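Local coordinates for Sel1 repeat family protein (Pseudomonas aeruginosa, PDB 6LCH) that probably acts as an immunity protein against the type VI secretion effector PldB, built as an all-helical scaffold of Sel1 repeats, at residues 40-43 and 44-48; 72-75 and 76-79; 105-108 and 109-113. One frame throughout, in Å; residues are numbered along the deposited sequence.

How the contacts relate
The three contacts follow one another along the chain, each a local turn at a helix end or between helices. Contact 1 opens helix 43-55, contact 2 is the loop that joins helix 59-70 to helix 81-93, and contact 3 is the corner between helix 97-107 and the short helix 111-114. Contacts 1 and 2, with centres 10 Å apart, touch directly: Trp-43 lies against Trp-73, Pro-74, Gly-76 and Val-77, so the loop packs on the start of helix 43-55. Contact 3 stands apart, its centre 24 Å from contact 2 and 30 Å from contact 1. Together they mark three of the turning points of what is probably a helical solenoid, as expected of Sel1 repeats.

Contact 1 of 3, residues 40-43 and 44-48; sequences LRPW and PRIVG
Ile-46 lays its CD1 methyl over one face of the Trp-43 indole, the two side chains running side by side in the same direction from positions three residues apart, about one helical turn. The methyl stands 3.9 Å from the centroid of the six-membered ring of Trp-43, 27° off the ring normal, a CH-pi contact displaced toward the rim; its nearest ring atom is CE3. Two torsions bring it there: Ile-46 CG1 lies anti to the carbonyl carbon (chi1 -67°), and the chain then runs on extended through chi2. The same CD1 also meets CB of Arg-41 at 3.6 Å, so one branched side chain fills the angle between the indole and the incoming loop. The guanidinium of Arg-41 lies with a face toward Trp-43, whose CZ2 is 3.5 Å above its plane, while NH2 is spent on the carbonyl of Ala-35.

Pro-42 occupies the N-cap position. Its ring holds phi near -72°, which suits the centre of an inverse gamma turn, closed by a weak bond from Trp-43 N to Arg-41 O, that brings the chain into the helix. Its carbonyl takes the first helical bond, Ile-46 N to Pro-42 O at 2.8 Å. Val-47 N repeats the pattern one residue on, reaching Trp-43 O at 2.9 Å in an almost straight bond (173°). Pro-44 fits well in the first turn, where a residue needs no N-H for the helix, and its CD packs 3.5 Å from CB of Trp-43.

At its start, helix 43-55 packs Trp-43 against its neighbours: the indole reaches Leu-68 of helix 59-70 and meets the ring of Trp-73 edge-to-face. Val-47 rests against Tyr-69, while Leu-34 of helix 22-34 receives Pro-42, Arg-45 and Ile-46.

Contact 2 of 3, residues 72-75 and 76-79; sequences GWPG and GVEK
Pro-74 and Val-77 carry the apolar part of this turn, the pyrrolidine ring and the valine crossing at an angle. Val-77 CG2 sits 3.6 Å from Pro-74 CB, and the valine CB lies at 3.7 Å from Pro-74 CG, so the branch point as well as one methyl presses on the ring. With CG1 anti to its own backbone N (chi1 -179°), Val-77 turns the other methyl, CG2, onto the proline. The second part of the contact is made by Lys-79, whose aliphatic chain runs along the backbone of Gly-72: CG approaches Gly-72 CA to 3.3 Å, and bends at chi2 and chi4 swing the ammonium round to a weak hydrogen bond from NZ to Gly-72 O, 3.1 Å long. With the lysine placed as it is, a CB on Gly-72 would meet NZ, so glycine suits this arrangement.

Behind these side chains stands a type I beta turn from Pro-74 to Val-77, set in the loop that links two helices of a Sel1 repeat. Its closing bond, Val-77 N to Pro-74 O, is straight (168°) but weak at 3.3 Å. Gly-75 and Gly-76 fill the two central positions, leaving the exposed corner without side chains, and the backbone of Gly-76 comes close beside the indole of Trp-43.

Farther out, the CB of Trp-73 points away from residues 76-79, yet one face of its indole is backed by CD of Pro-74, which stands 3.3 Å above the ring plane. Leu-68 of helix 59-70 touches Trp-73, Pro-74 and Val-77. Trp-43 at the start of helix 43-55 packs on the proline and the valine, while Val-47 and Tyr-69 also touch Val-77.

Contact 3 of 3, residues 105-108 and 109-113; sequences AMIG and NRAGV
The carbonyl oxygen of Gly-108 receives the N-H of Ala-111, a weak hydrogen bond of 3.3 Å whose angle at the hydrogen is a bent 135°. The same oxygen lies 3.4 Å from CB of Ala-111, so the methyl sits close to the carbonyl that its N-H reaches. That methyl also touches the side chain of Ile-107, with CB 3.7 Å from Ile-107 CG1; Ile-107 CD1 stands equally near. This follows from the torsion of the isoleucine, which sets CG1 between the backbone N and the carbonyl carbon (chi1 63°) and carries the longer branch round to the alanine. A small residue fits well here, since its single methyl can meet both the isoleucine and the glycine carbonyl.

Gly-108 is where the chain leaves helix 97-107. Its positive phi (110°) would crowd a CB against the carbonyl O of Ile-107, and the absence of a side chain lets the backbone turn sharply. Asn-109 follows with its CG anti to the backbone N, which carries the amide to where OD1 accepts the N-H of Leu-124, near the start of helix 123-129.

The corner therefore joins helix 97-107 to the short helix 111-114 at the surface of the protein. Phe-123 of helix 123-129 lies against Ile-107, Asn-109 and Ala-111, whereas on the side of helix 81-93 Leu-85 meets both Ile-107 and Met-106, the latter also reaching Ala-84 and Tyr-88.

Contact 1 of 3, residues 40-43 and 44-48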
ATOM      1  N   LEU A  40     -18.501  16.511  -7.520  1.00 29.94           N
ATOM      2  CA  LEU A  40     -18.105  15.394  -8.350  1.00 31.56           C
ATOM      3  C   LEU A  40     -17.297  15.998  -9.484  1.00 28.78           C
ATOM      4  O   LEU A  40     -17.757  16.917 -10.172  1.00 35.11           O
ATOM      5  CB  LEU A  40     -19.275  14.558  -8.846  1.00 29.38           C
ATOM      6  CG  LEU A  40     -18.627  13.233  -9.258  1.00 19.98           C
ATOM      7  CD1 LEU A  40     -19.347  12.041  -8.683  1.00 25.88           C
ATOM      8  CD2 LEU A  40     -18.536  13.131 -10.761  1.00 19.24           C
ATOM      9  N   ARG A  41     -16.098  15.483  -9.655  1.00 28.88           N
ATOM     10  CA  ARG A  41     -14.954  16.277 -10.048  1.00 21.62           C
ATOM     11  C   ARG A  41     -14.949  16.530 -11.550  1.00 14.93           C
ATOM     12  O   ARG A  41     -15.711  15.922 -12.302  1.00 14.73           O
ATOM     13  CB  ARG A  41     -13.707  15.559  -9.553  1.00 21.28           C
ATOM     14  CG  ARG A  41     -13.727  15.422  -8.034  1.00 23.07           C
ATOM     15  CD  ARG A  41     -13.344  14.029  -7.572  1.00 22.05           C
ATOM     16  NE  ARG A  41     -14.493  13.133  -7.515  1.00 20.95           N
ATOM     17  CZ  ARG A  41     -14.536  12.025  -6.783  1.00 25.35           C
ATOM     18  NH1 ARG A  41     -15.624  11.264  -6.786  1.00 26.74           N
ATOM     19  NH2 ARG A  41     -13.493  11.678  -6.042  1.00 22.49           N
ATOM     20  N   PRO A  42     -14.121  17.475 -12.021  1.00 13.32           N
ATOM     21  CA  PRO A  42     -14.027  17.702 -13.470  1.00 14.19           C
ATOM     22  C   PRO A  42     -13.290  16.565 -14.157  1.00 12.17           C
ATOM     23  O   PRO A  42     -12.089  16.664 -14.412  1.00 10.35           O
ATOM     24  CB  PRO A  42     -13.248  19.018 -13.567  1.00 12.29           C
ATOM     25  CG  PRO A  42     -12.385  19.017 -12.343  1.00 12.99           C
ATOM     26  CD  PRO A  42     -13.223  18.372 -11.268  1.00 16.46           C
ATOM     27  N   TRP A  43     -14.002  15.483 -14.462  1.00 15.32           N
ATOM     28  CA  TRP A  43     -13.339  14.294 -14.988  1.00 15.50           C
ATOM     29  C   TRP A  43     -12.694  14.499 -16.354  1.00 13.06           C
ATOM     30  O   TRP A  43     -11.563  14.015 -16.543  1.00 13.25           O
ATOM     31  CB  TRP A  43     -14.328  13.123 -15.008  1.00 16.66           C
ATOM     32  CG  TRP A  43     -14.622  12.642 -13.636  1.00 15.19           C
ATOM     33  CD1 TRP A  43     -15.807  12.723 -12.980  1.00 17.58           C
ATOM     34  CD2 TRP A  43     -13.697  12.032 -12.729  1.00 17.73           C
ATOM     35  NE1 TRP A  43     -15.686  12.188 -11.720  1.00 20.66           N
ATOM     36  CE2 TRP A  43     -14.399  11.756 -11.542  1.00 18.10           C
ATOM     37  CE3 TRP A  43     -12.344  11.684 -12.809  1.00 17.90           C
ATOM     38  CZ2 TRP A  43     -13.799  11.150 -10.444  1.00 18.43           C
ATOM     39  CZ3 TRP A  43     -11.748  11.081 -11.717  1.00 16.75           C
ATOM     40  CH2 TRP A  43     -12.476  10.819 -10.551  1.00 19.44           C
ATOM     41  N   PRO A  44     -13.323  15.162 -17.336  1.00 11.46           N
ATOM     42  CA  PRO A  44     -12.589  15.456 -18.579  1.00 12.19           C
ATOM     43  C   PRO A  44     -11.281  16.188 -18.338  1.00 14.42           C
ATOM     44  O   PRO A  44     -10.280  15.899 -19.007  1.00  9.92           O
ATOM     45  CB  PRO A  44     -13.586  16.304 -19.379  1.00 12.65           C
ATOM     46  CG  PRO A  44     -14.916  15.848 -18.902  1.00 11.71           C
ATOM     47  CD  PRO A  44     -14.738  15.569 -17.437  1.00 12.13           C
ATOM     48  N   ARG A  45     -11.256  17.118 -17.382  1.00 13.29           N
ATOM     49  CA  ARG A  45     -10.008  17.808 -17.071  1.00 12.83           C
ATOM     50  C   ARG A  45      -9.022  16.886 -16.364  1.00 10.67           C
ATOM     51  O   ARG A  45      -7.825  16.899 -16.672  1.00  7.53           O
ATOM     52  CB  ARG A  45     -10.284  19.044 -16.221  1.00 12.24           C
ATOM     53  CG  ARG A  45      -9.026  19.728 -15.723  1.00 17.92           C
ATOM     54  CD  ARG A  45      -9.350  21.026 -15.009  1.00 22.43           C
ATOM     55  NE  ARG A  45      -8.204  21.934 -14.971  1.00 22.47           N
ATOM     56  CZ  ARG A  45      -7.751  22.618 -16.018  1.00 25.95           C
ATOM     57  NH1 ARG A  45      -8.351  22.515 -17.198  1.00 26.71           N
ATOM     58  NH2 ARG A  45      -6.700  23.417 -15.883  1.00 30.09           N
ATOM     59  N   ILE A  46      -9.503  16.090 -15.404  1.00 10.38           N
ATOM     60  CA  ILE A  46      -8.624  15.167 -14.690  1.00  8.71           C
ATOM     61  C   ILE A  46      -7.940  14.227 -15.674  1.00  7.00           C
ATOM     62  O   ILE A  46      -6.724  14.014 -15.614  1.00  7.16           O
ATOM     63  CB  ILE A  46      -9.414  14.390 -13.622  1.00 11.77           C
ATOM     64  CG1 ILE A  46      -9.886  15.334 -12.517  1.00 10.63           C
ATOM     65  CG2 ILE A  46      -8.574  13.273 -13.031  1.00  5.59           C
ATOM     66  CD1 ILE A  46     -10.912  14.715 -11.603  1.00 12.11           C
ATOM     67  N   VAL A  47      -8.714  13.663 -16.606  1.00 11.40           N
ATOM     68  CA  VAL A  47      -8.152  12.768 -17.615  1.00  7.34           C
ATOM     69  C   VAL A  47      -7.145  13.512 -18.482  1.00  8.60           C
ATOM     70  O   VAL A  47      -6.074  12.986 -18.807  1.00  6.86           O
ATOM     71  CB  VAL A  47      -9.276  12.142 -18.462  1.00  6.87           C
ATOM     72  CG1 VAL A  47      -8.699  11.431 -19.681  1.00  6.90           C
ATOM     73  CG2 VAL A  47     -10.116  11.183 -17.625  1.00  8.92           C
ATOM     74  N   GLY A  48      -7.467  14.752 -18.860  1.00  7.86           N
ATOM     75  CA  GLY A  48      -6.550  15.526 -19.683  1.00  8.08           C
ATOM     76  C   GLY A  48      -5.190  15.694 -19.034  1.00  6.92           C
ATOM     77  O   GLY A  48      -4.160  15.385 -19.635  1.00  6.28           O
TER

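Contact 2 of 3, residues 72-75 and 76-79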
ATOM      1  N   GLY A  72     -14.220   1.332 -13.610  1.00 21.85           N
ATOM      2  CA  GLY A  72     -14.926   2.454 -14.189  1.00 25.84           C
ATOM      3  C   GLY A  72     -15.530   3.317 -13.114  1.00 20.90           C
ATOM      4  O   GLY A  72     -16.532   3.998 -13.345  1.00 22.30           O
ATOM      5  N   TRP A  73     -14.908   3.298 -11.934  1.00 18.93           N
ATOM      6  CA  TRP A  73     -15.518   3.937 -10.773  1.00 17.87           C
ATOM      7  C   TRP A  73     -15.850   5.412 -10.972  1.00 16.38           C
ATOM      8  O   TRP A  73     -16.900   5.839 -10.463  1.00 12.28           O
ATOM      9  CB  TRP A  73     -14.641   3.720  -9.528  1.00 17.27           C
ATOM     10  CG  TRP A  73     -13.414   4.596  -9.368  1.00 16.08           C
ATOM     11  CD1 TRP A  73     -12.123   4.242  -9.612  1.00 17.11           C
ATOM     12  CD2 TRP A  73     -13.370   5.941  -8.882  1.00 14.79           C
ATOM     13  NE1 TRP A  73     -11.277   5.282  -9.335  1.00 14.96           N
ATOM     14  CE2 TRP A  73     -12.017   6.340  -8.879  1.00 16.74           C
ATOM     15  CE3 TRP A  73     -14.339   6.850  -8.450  1.00 16.48           C
ATOM     16  CZ2 TRP A  73     -11.611   7.603  -8.468  1.00 16.43           C
ATOM     17  CZ3 TRP A  73     -13.932   8.105  -8.043  1.00 14.78           C
ATOM     18  CH2 TRP A  73     -12.581   8.469  -8.053  1.00 16.77           C
ATOM     19  N   PRO A  74     -15.053   6.232 -11.669  1.00 15.18           N
ATOM     20  CA  PRO A  74     -15.452   7.636 -11.835  1.00 15.07           C
ATOM     21  C   PRO A  74     -16.702   7.753 -12.692  1.00 14.00           C
ATOM     22  O   PRO A  74     -16.846   7.075 -13.712  1.00 11.77           O
ATOM     23  CB  PRO A  74     -14.242   8.282 -12.519  1.00 13.97           C
ATOM     24  CG  PRO A  74     -13.117   7.328 -12.333  1.00 14.83           C
ATOM     25  CD  PRO A  74     -13.745   5.981 -12.307  1.00 12.59           C
ATOM     26  N   GLY A  75     -17.616   8.621 -12.257  1.00 14.48           N
ATOM     27  CA  GLY A  75     -18.836   8.834 -13.014  1.00 11.98           C
ATOM     28  C   GLY A  75     -18.569   9.281 -14.436  1.00 12.78           C
ATOM     29  O   GLY A  75     -19.290   8.901 -15.362  1.00 12.05           O
ATOM     30  N   GLY A  76     -17.517  10.072 -14.635  1.00 10.80           N
ATOM     31  CA  GLY A  76     -17.226  10.591 -15.953  1.00 10.92           C
ATOM     32  C   GLY A  76     -16.011  10.000 -16.642  1.00 10.36           C
ATOM     33  O   GLY A  76     -15.420  10.658 -17.502  1.00  9.50           O
ATOM     34  N   VAL A  77     -15.621   8.776 -16.289  1.00 12.74           N
ATOM     35  CA  VAL A  77     -14.491   8.100 -16.923  1.00 15.02           C
ATOM     36  C   VAL A  77     -14.925   6.700 -17.338  1.00 13.88           C
ATOM     37  O   VAL A  77     -15.356   5.902 -16.497  1.00 14.18           O
ATOM     38  CB  VAL A  77     -13.253   8.029 -16.011  1.00 14.33           C
ATOM     39  CG1 VAL A  77     -12.109   7.326 -16.737  1.00 14.27           C
ATOM     40  CG2 VAL A  77     -12.826   9.425 -15.585  1.00 13.27           C
ATOM     41  N   GLU A  78     -14.779   6.400 -18.624  1.00 15.43           N
ATOM     42  CA  GLU A  78     -15.231   5.143 -19.199  1.00 16.58           C
ATOM     43  C   GLU A  78     -14.274   4.009 -18.850  1.00 18.57           C
ATOM     44  O   GLU A  78     -13.053   4.183 -18.881  1.00 18.50           O
ATOM     45  CB  GLU A  78     -15.331   5.287 -20.719  1.00 21.25           C
ATOM     46  CG  GLU A  78     -14.366   6.344 -21.293  1.00 18.73           C
ATOM     47  CD  GLU A  78     -15.068   7.409 -22.123  1.00 22.67           C
ATOM     48  OE1 GLU A  78     -15.961   7.057 -22.921  1.00 22.93           O
ATOM     49  OE2 GLU A  78     -14.732   8.605 -21.975  1.00 23.26           O
ATOM     50  N   LYS A  79     -14.836   2.844 -18.514  1.00 18.20           N
ATOM     51  CA  LYS A  79     -14.033   1.627 -18.448  1.00 17.27           C
ATOM     52  C   LYS A  79     -13.375   1.378 -19.792  1.00 16.53           C
ATOM     53  O   LYS A  79     -14.062   1.269 -20.810  1.00 18.08           O
ATOM     54  CB  LYS A  79     -14.882   0.410 -18.077  1.00 22.68           C
ATOM     55  CG  LYS A  79     -15.459   0.405 -16.695  1.00 23.66           C
ATOM     56  CD  LYS A  79     -16.949   0.168 -16.693  1.00 24.38           C
ATOM     57  CE  LYS A  79     -17.507   0.220 -15.280  1.00 27.23           C
ATOM     58  NZ  LYS A  79     -17.809   1.621 -14.868  1.00 24.23           N
TER

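Contact 3 of 3, residues 105-108 and 109-113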
ATOM      1  N   ALA A 105      -1.982  -7.918 -12.525  1.00  5.76           N
ATOM      2  CA  ALA A 105      -3.376  -7.843 -12.109  1.00  9.83           C
ATOM      3  C   ALA A 105      -4.325  -7.694 -13.289  1.00 10.09           C
ATOM      4  O   ALA A 105      -5.538  -7.850 -13.115  1.00 11.49           O
ATOM      5  CB  ALA A 105      -3.574  -6.680 -11.136  1.00  9.26           C
ATOM      6  N   MET A 106      -3.805  -7.400 -14.478  1.00 11.15           N
ATOM      7  CA  MET A 106      -4.635  -7.250 -15.667  1.00 11.62           C
ATOM      8  C   MET A 106      -4.770  -8.557 -16.436  1.00 12.21           C
ATOM      9  O   MET A 106      -5.876  -9.087 -16.588  1.00 11.79           O
ATOM     10  CB  MET A 106      -4.046  -6.179 -16.581  1.00 12.43           C
ATOM     11  CG  MET A 106      -4.384  -4.802 -16.154  1.00 13.30           C
ATOM     12  SD  MET A 106      -6.155  -4.532 -16.011  1.00 22.69           S
ATOM     13  CE  MET A 106      -6.502  -3.721 -17.562  1.00 13.74           C
ATOM     14  N   ILE A 107      -3.648  -9.069 -16.946  1.00 14.45           N
ATOM     15  CA  ILE A 107      -3.650 -10.195 -17.868  1.00 15.61           C
ATOM     16  C   ILE A 107      -3.223 -11.490 -17.206  1.00 11.38           C
ATOM     17  O   ILE A 107      -3.095 -12.512 -17.894  1.00 17.00           O
ATOM     18  CB  ILE A 107      -2.745  -9.903 -19.079  1.00 14.45           C
ATOM     19  CG1 ILE A 107      -1.295  -9.733 -18.621  1.00 12.52           C
ATOM     20  CG2 ILE A 107      -3.226  -8.658 -19.804  1.00 17.11           C
ATOM     21  CD1 ILE A 107      -0.308  -9.535 -19.753  1.00 10.31           C
ATOM     22  N   GLY A 108      -2.994 -11.484 -15.905  1.00 12.03           N
ATOM     23  CA  GLY A 108      -2.581 -12.700 -15.226  1.00 10.80           C
ATOM     24  C   GLY A 108      -1.132 -12.620 -14.784  1.00 12.60           C
ATOM     25  O   GLY A 108      -0.268 -12.083 -15.494  1.00 11.58           O
ATOM     26  N   ASN A 109      -0.860 -13.152 -13.591  1.00  8.13           N
ATOM     27  CA  ASN A 109       0.507 -13.171 -13.078  1.00 10.29           C
ATOM     28  C   ASN A 109       1.417 -13.987 -13.986  1.00 11.19           C
ATOM     29  O   ASN A 109       2.515 -13.546 -14.347  1.00  7.61           O
ATOM     30  CB  ASN A 109       0.525 -13.733 -11.656  1.00 10.56           C
ATOM     31  CG  ASN A 109       1.872 -13.568 -10.978  1.00  8.67           C
ATOM     32  OD1 ASN A 109       2.552 -12.561 -11.161  1.00  7.66           O
ATOM     33  ND2 ASN A 109       2.269 -14.565 -10.199  1.00  9.14           N
ATOM     34  N   ARG A 110       0.975 -15.187 -14.365  1.00 10.72           N
ATOM     35  CA  ARG A 110       1.817 -16.079 -15.152  1.00 12.31           C
ATOM     36  C   ARG A 110       2.118 -15.522 -16.539  1.00 12.80           C
ATOM     37  O   ARG A 110       3.085 -15.956 -17.175  1.00 13.01           O
ATOM     38  CB  ARG A 110       1.151 -17.449 -15.263  1.00 11.60           C
ATOM     39  CG  ARG A 110       0.846 -18.094 -13.919  1.00  8.33           C
ATOM     40  CD  ARG A 110       0.452 -19.548 -14.106  1.00 13.30           C
ATOM     41  NE  ARG A 110       0.386 -20.273 -12.841  1.00 13.45           N
ATOM     42  CZ  ARG A 110      -0.742 -20.692 -12.276  1.00 13.61           C
ATOM     43  NH1 ARG A 110      -1.911 -20.453 -12.856  1.00 14.76           N
ATOM     44  NH2 ARG A 110      -0.700 -21.348 -11.126  1.00 10.69           N
ATOM     45  N   ALA A 111       1.327 -14.558 -17.013  1.00 13.02           N
ATOM     46  CA  ALA A 111       1.601 -13.922 -18.294  1.00 17.88           C
ATOM     47  C   ALA A 111       2.897 -13.120 -18.289  1.00 12.50           C
ATOM     48  O   ALA A 111       3.294 -12.613 -19.342  1.00 14.95           O
ATOM     49  CB  ALA A 111       0.433 -13.016 -18.684  1.00 14.34           C
ATOM     50  N   GLY A 112       3.564 -12.998 -17.142  1.00 10.11           N
ATOM     51  CA  GLY A 112       4.799 -12.234 -17.090  1.00 11.69           C
ATOM     52  C   GLY A 112       5.982 -12.965 -17.692  1.00 12.12           C
ATOM     53  O   GLY A 112       6.829 -12.350 -18.345  1.00 13.28           O
ATOM     54  N   VAL A 113       6.064 -14.283 -17.477  1.00 13.33           N
ATOM     55  CA  VAL A 113       7.209 -15.049 -17.971  1.00 12.09           C
ATOM     56  C   VAL A 113       7.339 -14.910 -19.483  1.00 15.89           C
ATOM     57  O   VAL A 113       8.453 -14.903 -20.024  1.00 21.87           O
ATOM     58  CB  VAL A 113       7.087 -16.526 -17.535  1.00 14.29           C
ATOM     59  CG1 VAL A 113       8.019 -17.424 -18.342  1.00 13.60           C
ATOM     60  CG2 VAL A 113       7.378 -16.663 -16.049  1.00 13.76           C
TER